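Local coordinates for putative enoyl-CoA hydratase/isomerase (Mycobacterium abscessus, PDB 3RSI) that belongs to the crotonase-like family and probably acts as a hydro-lyase or isomerase on acyl-CoA thioesters in lipid metabolism, at the interface of chains A and B. Numbering follows the deposited sequence. Chains: chain A/B, Putative enoyl-CoA hydratase/isomerase.

Contacts 1 and 2 are neighbouring patches of one A-B interface, the centres of their C-alpha atoms about 11 Å apart. On chain B residues 140-144 run through both: the 3-10 helix 139-142 gives B:Val140 and B:Gln141 to contact 1 and B:Arg142 to contact 2, followed by B:Gly143 and B:Leu144. The end of helix 160-169 and B:Glu171 add to contact 1. Chain A brings the end of helix 193-205 and the loop after it, then the turn between helices 227-242 and 245-256. The deposited assembly holds three copies, consistent with the trimeric units, often paired into hexamers, of crotonase-like proteins.

Contact 1: the interface of chains A and B. Residues chain A 203, 207; chain B 140-141, 168-169, 171.
A:Arg203 leaves helix 193-205 with CG anti to the backbone N (chi1 179°) and then bends at chi2 and chi3, which brings its guanidinium over the amide of B:Gln141. That amide is carried out on a chain extended beyond CG. The two planes are 11° apart and stacked, with B:Gln141 NE2 toward the rim of the guanidinium face and CD 3.8 Å from A:Arg203 CZ. The contact is therefore face to face, with the side chains themselves crossing at about a right angle. B:Glu171 also crosses A:Arg203 at about a right angle, its CG meeting the arginine's aliphatic CG at 4.0 Å; the opposite charges do not touch, although they may still attract weakly.

A:Asn207, in the loop after the helix, provides the polar grip. Its amide nitrogen ND2 donates to two backbone carbonyls at the end of helix 160-169: B:Leu168 O, at 3.0 Å and in the asparagine's own amide plane, and B:Thr169 O, at 3.1 Å, which the nitrogen approaches from above the carbonyl plane rather than along a lone pair. The other end of the amide, OD1, accepts from A:Arg203 NH2 at 3.0 Å, which helps fix the flip of the asparagine and couples it to the stacked arginine. One side of this amide also packs on B:Val140 CG2, 3.8 Å from A:Asn207 CG.

On chain B, B:Gln141 is itself held flat. Its NE2 bonds almost straight to B:Thr169 O (175° at H), so this carbonyl accepts from both chains. The same nitrogen, B:Gln141 NE2, donates within its amide plane to the anti lone pair of B:Glu171 OE2, at 2.8 Å.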
loop_
_atom_site.group_PDB
_atom_site.type_symbol
_atom_site.label_atom_id
_atom_site.label_comp_id
_atom_site.label_asym_id
_atom_site.label_seq_id
_atom_site.Cartn_x
_atom_site.Cartn_y
_atom_site.Cartn_z
ATOM N N ARG A 203 -16.437 20.170 -4.753
ATOM C CA ARG A 203 -15.652 20.370 -3.531
ATOM C C ARG A 203 -14.215 20.805 -3.855
ATOM O O ARG A 203 -13.674 21.725 -3.210
ATOM C CB ARG A 203 -15.670 19.093 -2.677
ATOM C CG ARG A 203 -14.880 19.133 -1.376
ATOM C CD ARG A 203 -15.442 20.128 -0.359
ATOM N NE ARG A 203 -14.779 21.432 -0.461
ATOM C CZ ARG A 203 -14.972 22.443 0.381
ATOM N NH1 ARG A 203 -15.821 22.333 1.392
ATOM N NH2 ARG A 203 -14.301 23.572 0.208
ATOM N N ASN A 207 -11.794 24.607 -3.340
ATOM C CA ASN A 207 -10.523 24.641 -2.627
ATOM C C ASN A 207 -9.495 25.563 -3.308
ATOM O O ASN A 207 -9.640 25.946 -4.485
ATOM C CB ASN A 207 -9.940 23.222 -2.516
ATOM C CG ASN A 207 -10.827 22.292 -1.700
ATOM O OD1 ASN A 207 -11.640 22.755 -0.901
ATOM N ND2 ASN A 207 -10.679 20.967 -1.905
ATOM N N VAL B 140 -6.411 22.155 2.299
ATOM C CA VAL B 140 -6.710 22.773 0.989
ATOM C C VAL B 140 -7.983 23.606 0.949
ATOM O O VAL B 140 -8.064 24.559 0.175
ATOM C CB VAL B 140 -6.702 21.759 -0.195
ATOM C CG1 VAL B 140 -5.268 21.168 -0.378
ATOM C CG2 VAL B 140 -7.782 20.658 -0.046
ATOM N N GLN B 141 -8.950 23.278 1.807
ATOM C CA GLN B 141 -10.190 24.055 1.920
ATOM C C GLN B 141 -9.939 25.496 2.428
ATOM O O GLN B 141 -10.763 26.382 2.199
ATOM C CB GLN B 141 -11.205 23.326 2.825
ATOM C CG GLN B 141 -11.440 21.848 2.423
ATOM C CD GLN B 141 -12.619 21.200 3.118
ATOM O OE1 GLN B 141 -13.133 21.706 4.113
ATOM N NE2 GLN B 141 -13.041 20.062 2.601
ATOM N N LEU B 168 -6.594 16.259 -1.622
ATOM C CA LEU B 168 -7.105 17.178 -2.635
ATOM C C LEU B 168 -8.539 17.667 -2.349
ATOM O O LEU B 168 -8.862 18.785 -2.722
ATOM C CB LEU B 168 -7.000 16.565 -4.033
ATOM C CG LEU B 168 -5.607 16.088 -4.458
ATOM C CD1 LEU B 168 -5.682 15.546 -5.878
ATOM C CD2 LEU B 168 -4.512 17.194 -4.325
ATOM N N THR B 169 -9.400 16.859 -1.716
ATOM C CA THR B 169 -10.750 17.330 -1.360
ATOM C C THR B 169 -10.780 17.975 0.027
ATOM O O THR B 169 -11.555 18.901 0.280
ATOM C CB THR B 169 -11.825 16.201 -1.404
ATOM O OG1 THR B 169 -11.613 15.285 -0.332
ATOM C CG2 THR B 169 -11.811 15.461 -2.738
ATOM N N GLU B 171 -11.729 16.374 2.617
ATOM C CA GLU B 171 -12.873 15.804 3.319
ATOM C C GLU B 171 -12.465 14.622 4.219
ATOM O O GLU B 171 -11.606 13.801 3.832
ATOM C CB GLU B 171 -13.949 15.379 2.317
ATOM C CG GLU B 171 -14.643 16.575 1.666
ATOM C CD GLU B 171 -15.553 17.283 2.653
ATOM O OE1 GLU B 171 -16.579 16.677 3.034
ATOM O OE2 GLU B 171 -15.228 18.406 3.081
#

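Contact 2: the interface of chains A and B. Residues chain A 241, 244, 246-247; chain B 142-144.
A:Val241 CG1 and the methyl of A:Ala247 form the apolar centre with B:Leu144. In A:Val241, near the end of helix 227-242, a chi1 of 175° swings CG1 to the side opposite the backbone N, toward chain B, and this branch makes the contact, lying 3.8 Å from B:Leu144 CA. A:Ala247, in the first turn of helix 245-256, places CB 4.0 Å from B:Leu144 CD2, so the leucine is met both at its backbone and at one methyl of its branch.

Between these groups comes the peptide of B:Gly143. Its carbonyl oxygen O points into chain A, 3.4 Å from A:Val241 CG1 and 3.6 Å from A:Ala247 CB, so a polar atom sits against two aliphatic groups. B:Gly143 has a positive phi (73°), which turns the backbone as it leaves the 3-10 helix.

Farther out, water 1 provides for that oxygen, lying 3.0 Å from B:Gly143 O and 2.8 Å from A:Ser244 OG, and so bridges the chains. The serine hydroxyl is tied down on its own side: A:Ser244 OG donates to A:Val241 O and accepts from A:Ala247 N at 3.1 Å. It thus joins the end of one helix to the start of the next, in the manner of an N-cap. At the rim, water 2 lies between the carbonyl oxygens of B:Arg142 and A:Ala247, but its modelled position is doubtful because it is very near the latter.

By fitting the turn between these two helices against the turn of chain B after its 3-10 helix, the patch probably helps hold adjacent subunits together in the assembly.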
loop_
_atom_site.group_PDB
_atom_site.type_symbol
_atom_site.label_atom_id
_atom_site.label_comp_id
_atom_site.label_asym_id
_atom_site.label_seq_id
_atom_site.Cartn_x
_atom_site.Cartn_y
_atom_site.Cartn_z
ATOM N N VAL A 241 2.785 27.981 -1.009
ATOM C CA VAL A 241 1.402 27.895 -0.533
ATOM C C VAL A 241 1.262 28.674 0.756
ATOM O O VAL A 241 0.333 29.485 0.894
ATOM C CB VAL A 241 0.950 26.450 -0.316
ATOM C CG1 VAL A 241 -0.461 26.422 0.306
ATOM C CG2 VAL A 241 1.007 25.676 -1.631
ATOM N N SER A 244 1.169 32.429 0.270
ATOM C CA SER A 244 0.249 32.902 -0.783
ATOM C C SER A 244 -0.884 33.822 -0.285
ATOM O O SER A 244 -1.279 33.790 0.878
ATOM C CB SER A 244 -0.377 31.720 -1.526
ATOM O OG SER A 244 -1.215 30.975 -0.677
ATOM N N ASP A 246 -3.896 33.385 -1.312
ATOM C CA ASP A 246 -4.973 32.410 -1.044
ATOM C C ASP A 246 -4.983 31.893 0.387
ATOM O O ASP A 246 -6.041 31.731 0.966
ATOM C CB ASP A 246 -4.908 31.237 -2.044
ATOM C CG ASP A 246 -5.665 31.530 -3.345
ATOM O OD1 ASP A 246 -6.175 32.662 -3.525
ATOM O OD2 ASP A 246 -5.769 30.616 -4.186
ATOM N N ALA A 247 -3.809 31.649 0.957
ATOM C CA ALA A 247 -3.703 31.208 2.355
ATOM C C ALA A 247 -4.256 32.268 3.298
ATOM O O ALA A 247 -4.987 31.950 4.225
ATOM C CB ALA A 247 -2.248 30.887 2.719
ATOM N N ARG B 142 -8.811 25.713 3.113
ATOM C CA ARG B 142 -8.412 27.032 3.570
ATOM C C ARG B 142 -7.174 27.536 2.829
ATOM O O ARG B 142 -6.515 28.468 3.280
ATOM C CB ARG B 142 -8.134 27.030 5.081
ATOM N N GLY B 143 -6.862 26.957 1.684
ATOM C CA GLY B 143 -5.746 27.459 0.884
ATOM C C GLY B 143 -4.384 27.125 1.480
ATOM O O GLY B 143 -3.402 27.799 1.185
ATOM N N LEU B 144 -4.337 26.076 2.304
ATOM C CA LEU B 144 -3.088 25.536 2.858
ATOM C C LEU B 144 -2.868 24.127 2.326
ATOM O O LEU B 144 -3.752 23.573 1.668
ATOM C CB LEU B 144 -3.156 25.493 4.394
ATOM C CG LEU B 144 -3.196 26.837 5.140
ATOM C CD1 LEU B 144 -3.458 26.639 6.655
ATOM C CD2 LEU B 144 -1.897 27.600 4.919
HETATM O O HOH W 1 -2.623 28.689 -1.532
HETATM O O HOH W 2 -5.265 29.792 5.283
#